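Local atomic coordinates of BH0493 protein (Bacillus halodurans C-125, PDB entry 2QEE), a protein that binds zinc and, as a putative amidohydrolase, probably hydrolyses a substrate that remains to be established. Residues T100-G104 / L105-P109; E128-D131 / T132-L136; F232-E235 / S236-R240; S373-A376 / E377-D381; E396-K399 / R400-D404. One frame throughout, in Å; residues are numbered along the deposited sequence.

Contact 1: residues T100-G104 / L105-P109; sequences TCLQG and LGLDP
The carbonyl oxygen of L102 is gripped by two backbone N-H groups beyond the end of its helix: L107 N at 2.9 Å from L102 O, and more weakly L105 N. Together with G106 N, which bonds to Q103 O at 2.9 Å, this is a Schellman motif closing helix 93-104. G106 takes the positive phi of the motif (84°), where a side chain would be jammed against the preceding carbonyl oxygen. Its N-H reaches Q103 O from above the carbonyl plane. One water donates to both Q103 O and L107 O and so ties the last helical turn to the departing chain.

The turn brings apolar side chains together. L102 and L107 cross obliquely, with CD2 of L102 3.8 Å from CD1 of L107, while CB of L107 sits 3.4 Å from the doubly held L102 O. With CG beside its backbone N (chi1 -71°), L105 lays its branch over the carbonyl of C101 and spreads against Y120 and F121 of helix 114-122 and I365 of helix 363-388. On another side of the turn, the amide of Q103 leaves the motif altogether and gives its NE2 hydrogen to Q388 O of the second subunit. P109 folds back over the helix, and its ring carbon CG comes to rest 4.2 Å from CB of L102 and 4.1 Å from the backbone N of Q103.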
loop_
_atom_site.group_PDB
_atom_site.type_symbol
_atom_site.label_atom_id
_atom_site.label_comp_id
_atom_site.label_asym_id
_atom_site.label_seq_id
_atom_site.Cartn_x
_atom_site.Cartn_y
_atom_site.Cartn_z
ATOM N N THR C 100 -8.975 -21.974 -14.999
ATOM C CA THR C 100 -8.301 -22.961 -14.127
ATOM C C THR C 100 -9.229 -24.119 -13.741
ATOM O O THR C 100 -8.825 -25.276 -13.736
ATOM C CB THR C 100 -7.707 -22.232 -12.906
ATOM O OG1 THR C 100 -6.694 -21.336 -13.410
ATOM C CG2 THR C 100 -7.092 -23.241 -11.859
ATOM N N CYS C 101 -10.490 -23.797 -13.449
ATOM C CA CYS C 101 -11.496 -24.815 -13.112
ATOM C C CYS C 101 -11.715 -25.781 -14.267
ATOM O O CYS C 101 -11.677 -27.024 -14.055
ATOM C CB CYS C 101 -12.816 -24.146 -12.768
ATOM S SG CYS C 101 -12.768 -23.200 -11.217
ATOM N N LEU C 102 -11.984 -25.247 -15.461
ATOM C CA LEU C 102 -12.221 -26.114 -16.626
ATOM C C LEU C 102 -11.040 -27.053 -16.854
ATOM O O LEU C 102 -11.206 -28.262 -17.042
ATOM C CB LEU C 102 -12.468 -25.257 -17.877
ATOM C CG LEU C 102 -13.737 -24.414 -17.841
ATOM C CD1 LEU C 102 -13.662 -23.517 -19.022
ATOM C CD2 LEU C 102 -14.965 -25.401 -17.962
ATOM N N GLN C 103 -9.833 -26.504 -16.830
ATOM C CA GLN C 103 -8.638 -27.316 -17.028
ATOM C C GLN C 103 -8.556 -28.419 -15.955
ATOM O O GLN C 103 -8.254 -29.586 -16.256
ATOM C CB GLN C 103 -7.393 -26.407 -16.979
ATOM C CG GLN C 103 -6.146 -27.110 -17.508
ATOM C CD GLN C 103 -4.902 -26.345 -17.174
ATOM O OE1 GLN C 103 -4.704 -25.908 -16.010
ATOM N NE2 GLN C 103 -4.059 -26.140 -18.200
ATOM N N GLY C 104 -8.794 -28.044 -14.695
ATOM C CA GLY C 104 -8.691 -28.978 -13.565
ATOM C C GLY C 104 -9.602 -30.168 -13.784
ATOM O O GLY C 104 -9.261 -31.309 -13.433
ATOM N N LEU C 105 -10.768 -29.902 -14.371
ATOM C CA LEU C 105 -11.798 -30.925 -14.556
ATOM C C LEU C 105 -11.521 -31.829 -15.748
ATOM O O LEU C 105 -12.286 -32.774 -16.008
ATOM C CB LEU C 105 -13.154 -30.231 -14.705
ATOM C CG LEU C 105 -13.739 -29.572 -13.419
ATOM C CD1 LEU C 105 -14.942 -28.719 -13.863
ATOM C CD2 LEU C 105 -14.147 -30.598 -12.396
ATOM N N GLY C 106 -10.420 -31.578 -16.452
ATOM C CA GLY C 106 -10.079 -32.345 -17.640
ATOM C C GLY C 106 -10.788 -31.808 -18.862
ATOM O O GLY C 106 -10.745 -32.436 -19.935
ATOM N N LEU C 107 -11.401 -30.621 -18.741
ATOM C CA LEU C 107 -11.930 -29.971 -19.936
ATOM C C LEU C 107 -10.820 -29.176 -20.641
ATOM O O LEU C 107 -9.721 -28.971 -20.111
ATOM C CB LEU C 107 -13.189 -29.170 -19.641
ATOM C CG LEU C 107 -14.241 -29.978 -18.845
ATOM C CD1 LEU C 107 -15.375 -29.192 -18.343
ATOM C CD2 LEU C 107 -14.844 -31.119 -19.735
ATOM N N ASP C 108 -11.085 -28.730 -21.854
ATOM C CA ASP C 108 -10.041 -28.106 -22.617
ATOM C C ASP C 108 -10.388 -26.647 -22.960
ATOM O O ASP C 108 -11.198 -26.386 -23.844
ATOM C CB ASP C 108 -9.828 -28.944 -23.877
ATOM C CG ASP C 108 -8.715 -28.441 -24.753
ATOM O OD1 ASP C 108 -7.947 -27.524 -24.349
ATOM O OD2 ASP C 108 -8.610 -28.998 -25.875
ATOM N N PRO C 109 -9.814 -25.678 -22.215
ATOM C CA PRO C 109 -10.091 -24.276 -22.544
ATOM C C PRO C 109 -9.709 -23.852 -23.945
ATOM O O PRO C 109 -10.263 -22.882 -24.469
ATOM C CB PRO C 109 -9.294 -23.479 -21.487
ATOM C CG PRO C 109 -9.178 -24.497 -20.317
ATOM C CD PRO C 109 -8.964 -25.817 -21.005
HETATM O O HOH W 1 -7.688 -30.406 -18.872
#

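Contact 2: residues E128-D131 / T132-L136; sequences EQVD and TVLQL
Q129 meets T132 and V133 one turn further along helix 126-136, an alpha-helix whose regular i to i+4 bonds include V133 N to Q129 O at 2.8 Å. From CB, the Q129 chain sets out anti to its own backbone N (chi1 -174°) and then bends at CG (chi2 65°), which swings the amide forward along the helix, toward the next turn. CG lies 4.1 Å from CG2 of V133, and CD passes the same methyl. At the end the amide parts its atoms between two neighbours: NE2 stays 3.9 Å from V133 CG2, whereas OE1 comes to 3.9 Å from T132 CB. Its polar partners lie elsewhere in the fold, NE2 giving a hydrogen bond to E362 and OE1 receiving one from K124. A leucine here would probably leave both E362 and K124 without this mate, since it could neither donate to the carboxylate nor accept from the amine.

K124 also bonds T132 OG1, so one lysine amine joins two side chains on this face of the helix. On another face V130 and L134 lie side by side and point the same way, CG1 of V130 touching CD1 of L134 at 3.9 Å. L134 continues inward onto V139 and V142 of strand 139-143, and V133 packs on L364 of helix 363-388. D131 instead pairs by a salt bridge with R166. Of V133, the methyl CG2 is the one that approaches the preceding turn, 3.3 Å from Q129 O.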
loop_
_atom_site.group_PDB
_atom_site.type_symbol
_atom_site.label_atom_id
_atom_site.label_comp_id
_atom_site.label_asym_id
_atom_site.label_seq_id
_atom_site.Cartn_x
_atom_site.Cartn_y
_atom_site.Cartn_z
ATOM N N GLU C 128 -21.393 -36.705 -6.651
ATOM C CA GLU C 128 -20.238 -37.063 -7.511
ATOM C C GLU C 128 -19.335 -35.850 -7.750
ATOM O O GLU C 128 -18.104 -35.986 -7.717
ATOM C CB GLU C 128 -20.705 -37.583 -8.859
ATOM C CG GLU C 128 -21.340 -38.959 -8.750
ATOM C CD GLU C 128 -21.957 -39.445 -10.043
ATOM O OE1 GLU C 128 -22.388 -38.635 -10.905
ATOM O OE2 GLU C 128 -22.021 -40.690 -10.186
ATOM N N GLN C 129 -19.948 -34.693 -8.008
ATOM C CA GLN C 129 -19.156 -33.485 -8.319
ATOM C C GLN C 129 -18.389 -33.040 -7.097
ATOM O O GLN C 129 -17.228 -32.585 -7.210
ATOM C CB GLN C 129 -20.000 -32.342 -8.923
ATOM C CG GLN C 129 -19.164 -31.109 -9.398
ATOM C CD GLN C 129 -18.213 -31.405 -10.583
ATOM O OE1 GLN C 129 -17.893 -32.571 -10.881
ATOM N NE2 GLN C 129 -17.740 -30.333 -11.258
ATOM N N VAL C 130 -19.027 -33.086 -5.947
ATOM C CA VAL C 130 -18.310 -32.803 -4.679
ATOM C C VAL C 130 -17.092 -33.739 -4.560
ATOM O O VAL C 130 -15.979 -33.289 -4.275
ATOM C CB VAL C 130 -19.259 -32.871 -3.432
ATOM C CG1 VAL C 130 -18.483 -32.831 -2.162
ATOM C CG2 VAL C 130 -20.239 -31.706 -3.460
ATOM N N ASP C 131 -17.286 -35.039 -4.756
ATOM C CA ASP C 131 -16.145 -35.965 -4.702
ATOM C C ASP C 131 -15.021 -35.557 -5.651
ATOM O O ASP C 131 -13.870 -35.507 -5.253
ATOM C CB ASP C 131 -16.614 -37.396 -5.003
ATOM C CG ASP C 131 -17.344 -38.016 -3.842
ATOM O OD1 ASP C 131 -17.347 -37.453 -2.730
ATOM O OD2 ASP C 131 -17.910 -39.122 -4.035
ATOM N N THR C 132 -15.360 -35.316 -6.910
ATOM C CA THR C 132 -14.391 -34.902 -7.901
ATOM C C THR C 132 -13.668 -33.619 -7.466
ATOM O O THR C 132 -12.428 -33.561 -7.472
ATOM C CB THR C 132 -15.060 -34.661 -9.252
ATOM O OG1 THR C 132 -15.710 -35.883 -9.676
ATOM C CG2 THR C 132 -14.013 -34.284 -10.281
ATOM N N VAL C 133 -14.452 -32.595 -7.110
ATOM C CA VAL C 133 -13.869 -31.272 -6.857
ATOM C C VAL C 133 -12.991 -31.266 -5.615
ATOM O O VAL C 133 -11.892 -30.698 -5.660
ATOM C CB VAL C 133 -14.964 -30.145 -6.821
ATOM C CG1 VAL C 133 -14.394 -28.810 -6.230
ATOM C CG2 VAL C 133 -15.458 -29.933 -8.182
ATOM N N LEU C 134 -13.401 -31.909 -4.527
ATOM C CA LEU C 134 -12.583 -31.893 -3.321
ATOM C C LEU C 134 -11.262 -32.658 -3.534
ATOM O O LEU C 134 -10.228 -32.310 -2.927
ATOM C CB LEU C 134 -13.338 -32.509 -2.131
ATOM C CG LEU C 134 -14.587 -31.730 -1.671
ATOM C CD1 LEU C 134 -15.117 -32.329 -0.335
ATOM C CD2 LEU C 134 -14.269 -30.290 -1.486
ATOM N N GLN C 135 -11.322 -33.700 -4.356
ATOM C CA GLN C 135 -10.124 -34.459 -4.691
ATOM C C GLN C 135 -9.145 -33.597 -5.508
ATOM O O GLN C 135 -7.943 -33.455 -5.163
ATOM C CB GLN C 135 -10.517 -35.735 -5.441
ATOM C CG GLN C 135 -9.360 -36.659 -5.654
ATOM C CD GLN C 135 -8.453 -36.203 -6.768
ATOM O OE1 GLN C 135 -8.904 -35.856 -7.861
ATOM N NE2 GLN C 135 -7.143 -36.262 -6.516
ATOM N N LEU C 136 -9.657 -33.032 -6.594
ATOM C CA LEU C 136 -8.871 -32.147 -7.485
ATOM C C LEU C 136 -8.269 -30.948 -6.775
ATOM O O LEU C 136 -7.089 -30.597 -7.029
ATOM C CB LEU C 136 -9.689 -31.641 -8.666
ATOM C CG LEU C 136 -9.946 -32.646 -9.768
ATOM C CD1 LEU C 136 -11.013 -32.066 -10.703
ATOM C CD2 LEU C 136 -8.641 -32.968 -10.499
#

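Contact 3: residues F232-E235 / S236-R240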
loop_
_atom_site.group_PDB
_atom_site.type_symbol
_atom_site.label_atom_id
_atom_site.label_comp_id
_atom_site.label_asym_id
_atom_site.label_seq_id
_atom_site.Cartn_x
_atom_site.Cartn_y
_atom_site.Cartn_z
ATOM N N PHE C 232 -16.797 -0.375 18.376
ATOM C CA PHE C 232 -17.155 -1.114 19.588
ATOM C C PHE C 232 -16.298 -0.620 20.734
ATOM O O PHE C 232 -15.068 -0.513 20.590
ATOM C CB PHE C 232 -16.955 -2.634 19.421
ATOM C CG PHE C 232 -17.497 -3.413 20.572
ATOM C CD1 PHE C 232 -16.726 -3.624 21.737
ATOM C CD2 PHE C 232 -18.816 -3.855 20.535
ATOM C CE1 PHE C 232 -17.282 -4.316 22.856
ATOM C CE2 PHE C 232 -19.384 -4.582 21.666
ATOM C CZ PHE C 232 -18.599 -4.797 22.811
ATOM N N PRO C 233 -16.918 -0.370 21.919
ATOM C CA PRO C 233 -18.341 -0.442 22.305
ATOM C C PRO C 233 -19.182 0.516 21.464
ATOM O O PRO C 233 -18.668 1.492 20.904
ATOM C CB PRO C 233 -18.360 0.019 23.768
ATOM C CG PRO C 233 -16.932 -0.073 24.256
ATOM C CD PRO C 233 -16.033 -0.007 23.034
ATOM N N GLU C 234 -20.475 0.234 21.390
ATOM C CA GLU C 234 -21.353 1.176 20.730
ATOM C C GLU C 234 -22.738 1.008 21.377
ATOM O O GLU C 234 -23.200 -0.120 21.621
ATOM C CB GLU C 234 -21.419 0.799 19.262
ATOM C CG GLU C 234 -22.325 1.697 18.412
ATOM C CD GLU C 234 -22.262 1.302 16.959
ATOM O OE1 GLU C 234 -22.838 0.257 16.549
ATOM O OE2 GLU C 234 -21.614 2.074 16.218
ATOM N N GLU C 235 -23.396 2.143 21.615
ATOM C CA GLU C 235 -24.804 2.118 21.985
ATOM C C GLU C 235 -25.686 1.977 20.744
ATOM O O GLU C 235 -26.074 2.974 20.110
ATOM C CB GLU C 235 -25.147 3.375 22.803
ATOM C CG GLU C 235 -24.573 3.314 24.269
ATOM C CD GLU C 235 -25.016 2.057 25.041
ATOM O OE1 GLU C 235 -26.216 1.677 25.000
ATOM O OE2 GLU C 235 -24.141 1.405 25.670
ATOM N N SER C 236 -25.966 0.727 20.372
ATOM C CA SER C 236 -26.760 0.401 19.202
ATOM C C SER C 236 -27.274 -1.025 19.416
ATOM O O SER C 236 -26.800 -1.706 20.299
ATOM C CB SER C 236 -25.879 0.417 17.946
ATOM O OG SER C 236 -24.839 -0.595 18.061
ATOM N N ASN C 237 -28.227 -1.486 18.639
ATOM C CA ASN C 237 -28.597 -2.902 18.779
ATOM C C ASN C 237 -27.383 -3.827 18.593
ATOM O O ASN C 237 -27.246 -4.807 19.287
ATOM C CB ASN C 237 -29.643 -3.285 17.759
ATOM C CG ASN C 237 -30.966 -2.533 17.972
ATOM O OD1 ASN C 237 -31.310 -2.214 19.087
ATOM N ND2 ASN C 237 -31.666 -2.251 16.898
ATOM N N ARG C 238 -26.483 -3.475 17.679
ATOM C CA ARG C 238 -25.322 -4.382 17.415
ATOM C C ARG C 238 -24.387 -4.451 18.599
ATOM O O ARG C 238 -23.944 -5.547 18.991
ATOM C CB ARG C 238 -24.588 -3.951 16.122
ATOM C CG ARG C 238 -23.380 -4.901 15.836
ATOM C CD ARG C 238 -22.926 -4.706 14.375
ATOM N NE ARG C 238 -22.371 -3.365 14.201
ATOM C CZ ARG C 238 -22.493 -2.688 13.066
ATOM N NH1 ARG C 238 -21.978 -1.468 12.960
ATOM N NH2 ARG C 238 -23.161 -3.235 12.032
ATOM N N GLY C 239 -24.077 -3.276 19.145
ATOM C CA GLY C 239 -23.117 -3.110 20.251
ATOM C C GLY C 239 -23.715 -3.823 21.453
ATOM O O GLY C 239 -22.989 -4.476 22.224
ATOM N N ARG C 240 -25.033 -3.696 21.637
ATOM C CA ARG C 240 -25.666 -4.349 22.812
ATOM C C ARG C 240 -25.736 -5.861 22.695
ATOM O O ARG C 240 -25.448 -6.576 23.690
ATOM C CB ARG C 240 -27.043 -3.774 23.146
ATOM C CG ARG C 240 -26.921 -2.359 23.639
ATOM C CD ARG C 240 -28.255 -1.788 24.144
ATOM N NE ARG C 240 -29.118 -1.535 23.009
ATOM C CZ ARG C 240 -29.243 -0.349 22.407
ATOM N NH1 ARG C 240 -28.597 0.733 22.842
ATOM N NH2 ARG C 240 -30.026 -0.265 21.356
HETATM O O HOH W 2 -21.190 -1.895 16.269
HETATM O O HOH W 3 -20.557 0.573 14.277
HETATM O O HOH W 4 -21.223 -2.018 23.206
#
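The R240 guanidinium has the carbonyl oxygen of S236 over the centre of one face, 3.4 Å above its plane, and E235 OE1 at its edge. That edge contact is a salt bridge whose hydrogen bond, R240 NH1 to E235 OE1 at 3.3 Å, is weak, with the carboxylate turned 41° from the guanidinium; NH2 bonds N237 OD1. Two waters lie in the plane of the R238 guanidinium, at its edge, one accepting from NE and the other from NH1. They connect it to the two carboxylate oxygens of E234, while its NH2 is held by N178.

S236 is the N-cap of helix 237-253: its OG accepts from G239 N at 3.0 Å. The same hydroxyl donates to E234 OE1 at 2.6 Å, meeting the anti side of the carboxylate, a bond that would fix the rotation of the capping group. With an alanine at E234, the S236 hydroxyl would probably lose the acceptor that orients it, and R238 its water-mediated partner.

G239 presses its CA against E234 O in a C-H...O contact of 3.3 Å; a CB there would collide with this oxygen. CE2 of F232 lies 3.6 Å from G239 O.

Contact 4: residues S373-A376 / E377-D381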
loop_
_atom_site.group_PDB
_atom_site.type_symbol
_atom_site.label_atom_id
_atom_site.label_comp_id
_atom_site.label_asym_id
_atom_site.label_seq_id
_atom_site.Cartn_x
_atom_site.Cartn_y
_atom_site.Cartn_z
ATOM N N SER C 373 0.126 -21.413 -5.294
ATOM C CA SER C 373 1.357 -21.079 -6.053
ATOM C C SER C 373 2.010 -19.853 -5.408
ATOM O O SER C 373 3.206 -19.852 -5.181
ATOM C CB SER C 373 1.087 -20.886 -7.534
ATOM O OG SER C 373 0.223 -19.824 -7.787
ATOM N N ILE C 374 1.211 -18.843 -5.043
ATOM C CA ILE C 374 1.712 -17.640 -4.381
ATOM C C ILE C 374 2.282 -17.953 -3.004
ATOM O O ILE C 374 3.385 -17.521 -2.650
ATOM C CB ILE C 374 0.641 -16.507 -4.298
ATOM C CG1 ILE C 374 0.196 -16.136 -5.707
ATOM C CG2 ILE C 374 1.230 -15.312 -3.512
ATOM C CD1 ILE C 374 -1.023 -15.168 -5.708
ATOM N N ILE C 375 1.502 -18.663 -2.200
ATOM C CA ILE C 375 1.987 -19.034 -0.855
ATOM C C ILE C 375 3.294 -19.871 -0.930
ATOM O O ILE C 375 4.243 -19.620 -0.128
ATOM C CB ILE C 375 0.862 -19.779 -0.097
ATOM C CG1 ILE C 375 -0.323 -18.805 0.147
ATOM C CG2 ILE C 375 1.426 -20.308 1.248
ATOM C CD1 ILE C 375 -1.523 -19.623 0.677
ATOM N N ALA C 376 3.392 -20.779 -1.904
ATOM C CA ALA C 376 4.621 -21.563 -2.114
ATOM C C ALA C 376 5.825 -20.618 -2.427
ATOM O O ALA C 376 6.907 -20.788 -1.818
ATOM C CB ALA C 376 4.435 -22.586 -3.216
ATOM N N GLU C 377 5.606 -19.611 -3.263
ATOM C CA GLU C 377 6.685 -18.653 -3.612
ATOM C C GLU C 377 7.148 -17.929 -2.354
ATOM O O GLU C 377 8.368 -17.731 -2.120
ATOM C CB GLU C 377 6.189 -17.646 -4.628
ATOM C CG GLU C 377 5.875 -18.221 -6.013
ATOM C CD GLU C 377 5.038 -17.236 -6.882
ATOM O OE1 GLU C 377 4.729 -17.571 -8.054
ATOM O OE2 GLU C 377 4.649 -16.122 -6.404
ATOM N N VAL C 378 6.199 -17.491 -1.518
ATOM C CA VAL C 378 6.572 -16.791 -0.287
ATOM C C VAL C 378 7.381 -17.689 0.636
ATOM O O VAL C 378 8.477 -17.337 1.130
ATOM C CB VAL C 378 5.307 -16.236 0.428
ATOM C CG1 VAL C 378 5.693 -15.615 1.743
ATOM C CG2 VAL C 378 4.585 -15.207 -0.530
ATOM N N LEU C 379 6.890 -18.920 0.829
ATOM C CA LEU C 379 7.634 -19.878 1.680
ATOM C C LEU C 379 9.068 -20.167 1.177
ATOM O O LEU C 379 10.020 -20.194 1.958
ATOM C CB LEU C 379 6.828 -21.205 1.764
ATOM C CG LEU C 379 5.604 -21.146 2.694
ATOM C CD1 LEU C 379 4.819 -22.441 2.413
ATOM C CD2 LEU C 379 6.067 -21.059 4.182
ATOM N N ILE C 380 9.203 -20.350 -0.121
ATOM C CA ILE C 380 10.524 -20.620 -0.754
ATOM C C ILE C 380 11.498 -19.458 -0.374
ATOM O O ILE C 380 12.606 -19.688 0.140
ATOM C CB ILE C 380 10.421 -20.864 -2.296
ATOM C CG1 ILE C 380 9.733 -22.207 -2.550
ATOM C CG2 ILE C 380 11.818 -20.870 -2.883
ATOM C CD1 ILE C 380 9.129 -22.402 -3.995
ATOM N N ASP C 381 11.042 -18.221 -0.567
ATOM C CA ASP C 381 11.900 -17.055 -0.230
ATOM C C ASP C 381 12.266 -17.045 1.260
ATOM O O ASP C 381 13.420 -16.755 1.621
ATOM C CB ASP C 381 11.144 -15.758 -0.555
ATOM C CG ASP C 381 11.315 -15.340 -2.021
ATOM O OD1 ASP C 381 12.188 -15.930 -2.758
ATOM O OD2 ASP C 381 10.575 -14.405 -2.458
HETATM O O HOH W 5 2.117 -17.826 -8.367
#
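Four consecutive i to i+4 bonds carry the backbone from S373-A376 into E377-D381, from E377 N to S373 O at 3.1 Å through to I380 N to A376 O at 2.9 Å. This is the regular alpha-helical interior of the long helix 363-388. The side chains fan out from it to different neighbours.

I375 and L379 stand side by side, pointing the same way, with CG2 of I375 4.2 Å from CD1 of L379. They turn toward helix 395-414, where I375 meets F406 and L379 meets L405. I374 and V378 make a looser pair, their CG2 methyls 4.5 Å apart, on a flank facing helix 333-347; that helix carries E334, a metal-binding residue seen in a structure of this protein, though no metal is bound to it in this chain, and the I374 side chain is about 8 Å from the E334 side chain.

The polar flank belongs to S373 and E377. The E377 chain runs out extended, back alongside the preceding turn, its CG 3.2 Å from S373 O. One water bridges the two side chains, lying 2.8 Å from S373 OG and donating to E377 OE1, while S373 OG is also hydrogen-bonded to H370 O. I380, with A12 and V15 of helix 8-21 against it, has CG1 beside its backbone N (chi1 -70°), which brings that carbon to 3.2 Å from A376 O.

Contact 5: residues E396-K399 / R400-D404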
loop_
_atom_site.group_PDB
_atom_site.type_symbol
_atom_site.label_atom_id
_atom_site.label_comp_id
_atom_site.label_asym_id
_atom_site.label_seq_id
_atom_site.Cartn_x
_atom_site.Cartn_y
_atom_site.Cartn_z
ATOM N N GLU C 396 10.675 -32.533 6.556
ATOM C CA GLU C 396 9.668 -32.802 7.595
ATOM C C GLU C 396 9.191 -31.501 8.251
ATOM O O GLU C 396 7.982 -31.348 8.524
ATOM C CB GLU C 396 10.146 -33.819 8.643
ATOM C CG GLU C 396 10.119 -35.263 8.086
ATOM C CD GLU C 396 8.752 -35.647 7.452
ATOM O OE1 GLU C 396 7.751 -35.698 8.210
ATOM O OE2 GLU C 396 8.679 -35.863 6.207
ATOM N N GLU C 397 10.129 -30.564 8.464
ATOM C CA GLU C 397 9.754 -29.273 9.020
ATOM C C GLU C 397 8.889 -28.468 8.074
ATOM O O GLU C 397 7.925 -27.813 8.540
ATOM C CB GLU C 397 10.981 -28.485 9.437
ATOM C CG GLU C 397 11.674 -29.114 10.683
ATOM C CD GLU C 397 13.116 -28.625 10.848
ATOM O OE1 GLU C 397 13.633 -28.042 9.888
ATOM O OE2 GLU C 397 13.694 -28.884 11.925
ATOM N N ILE C 398 9.227 -28.485 6.782
ATOM C CA ILE C 398 8.403 -27.768 5.770
ATOM C C ILE C 398 6.979 -28.391 5.807
ATOM O O ILE C 398 5.974 -27.665 5.836
ATOM C CB ILE C 398 9.002 -27.925 4.372
ATOM C CG1 ILE C 398 10.315 -27.146 4.314
ATOM C CG2 ILE C 398 7.980 -27.454 3.287
ATOM C CD1 ILE C 398 11.099 -27.443 3.015
ATOM N N LYS C 399 6.910 -29.723 5.871
ATOM C CA LYS C 399 5.572 -30.404 5.867
ATOM C C LYS C 399 4.749 -29.983 7.084
ATOM O O LYS C 399 3.565 -29.670 6.945
ATOM C CB LYS C 399 5.782 -31.920 5.804
ATOM C CG LYS C 399 6.104 -32.335 4.387
ATOM C CD LYS C 399 6.342 -33.847 4.343
ATOM C CE LYS C 399 6.693 -34.295 2.927
ATOM N NZ LYS C 399 6.512 -35.753 2.745
ATOM N N ARG C 400 5.406 -29.867 8.241
ATOM C CA ARG C 400 4.780 -29.437 9.471
ATOM C C ARG C 400 4.247 -27.984 9.338
ATOM O O ARG C 400 3.101 -27.654 9.688
ATOM C CB ARG C 400 5.814 -29.516 10.588
ATOM C CG ARG C 400 5.356 -28.914 11.843
ATOM C CD ARG C 400 6.497 -28.636 12.788
ATOM N NE ARG C 400 7.385 -27.608 12.211
ATOM C CZ ARG C 400 8.602 -27.378 12.675
ATOM N NH1 ARG C 400 9.043 -28.093 13.718
ATOM N NH2 ARG C 400 9.362 -26.442 12.110
ATOM N N ASP C 401 5.102 -27.082 8.867
ATOM C CA ASP C 401 4.723 -25.667 8.756
ATOM C C ASP C 401 3.555 -25.536 7.763
ATOM O O ASP C 401 2.653 -24.707 7.999
ATOM C CB ASP C 401 5.902 -24.824 8.210
ATOM C CG ASP C 401 7.134 -24.770 9.148
ATOM O OD1 ASP C 401 7.054 -24.983 10.357
ATOM O OD2 ASP C 401 8.230 -24.564 8.569
ATOM N N VAL C 402 3.616 -26.264 6.644
ATOM C CA VAL C 402 2.597 -26.202 5.617
ATOM C C VAL C 402 1.262 -26.709 6.193
ATOM O O VAL C 402 0.200 -26.120 5.971
ATOM C CB VAL C 402 3.020 -26.946 4.318
ATOM C CG1 VAL C 402 1.833 -27.128 3.361
ATOM C CG2 VAL C 402 4.138 -26.141 3.604
ATOM N N ALA C 403 1.355 -27.765 7.011
ATOM C CA ALA C 403 0.130 -28.280 7.652
ATOM C C ALA C 403 -0.440 -27.230 8.620
ATOM O O ALA C 403 -1.674 -27.094 8.715
ATOM C CB ALA C 403 0.429 -29.611 8.367
ATOM N N ASP C 404 0.410 -26.495 9.338
ATOM C CA ASP C 404 -0.051 -25.441 10.224
ATOM C C ASP C 404 -0.813 -24.391 9.431
ATOM O O ASP C 404 -1.957 -24.039 9.764
ATOM C CB ASP C 404 1.136 -24.790 10.954
ATOM C CG ASP C 404 1.640 -25.641 12.126
ATOM O OD1 ASP C 404 0.874 -26.498 12.630
ATOM O OD2 ASP C 404 2.808 -25.450 12.546
#
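E397 covers part of one face of the R400 guanidinium with aliphatic carbon: E397 CB is 3.7 Å from R400 NH2. The bend at chi3 (65°) turns the R400 guanidinium back along its own helix to meet it. The E397 and R400 side chains run alongside each other, their flat ends 19° apart, yet the charged atoms do not pair. The salt bridge of R400 is with D401, gripped side-on, NE and NH2 both reaching the one oxygen OD1 at 3.2 Å and from the same face of the carboxylate. OD1 lies near the guanidinium plane; NH2 meets it on the syn side, whereas NE comes from above the carboxylate plane.

A backbone bond from D401 N to E397 O at 2.9 Å sets E397 and D401 one turn apart on helix 395-414, a regular alpha-helix that forms part of a subunit interface. The polar ends reach into the third subunit, E397 to R112, R400 NH1 to I86 O and D401 OD2 to S89, each of that subunit; D401 OD2 also bonds Y383 of its own chain.

Apolar contact lies on a separate face. I398 and V402 stand side by side, with CG2 methyls 4.1 Å apart, and pack against V15 and V19 respectively on helix 8-21.

Two pairs of contacts touch. Contacts 1 and 2, centres 13 Å apart, meet where L105 CD2 lies 3.9 Å from L136 CD1 and 3.8 Å from Q129 NE2, joining the end of helix 93-104 to helix 126-136. Contacts 4 and 5 are also 13 Å apart and join successive helices through L379 CD1 and V402 CG2 at 3.9 Å. Contact 3 is remote, its centre 41 to 48 Å from the others, on the opposite side of the chain's centre from contacts 1 and 2. Contacts 1, 2, 3 and 5 lie away from the annotated metal sites; in contact 4, V378 has its side chain about 11 Å from a bound magnesium ion.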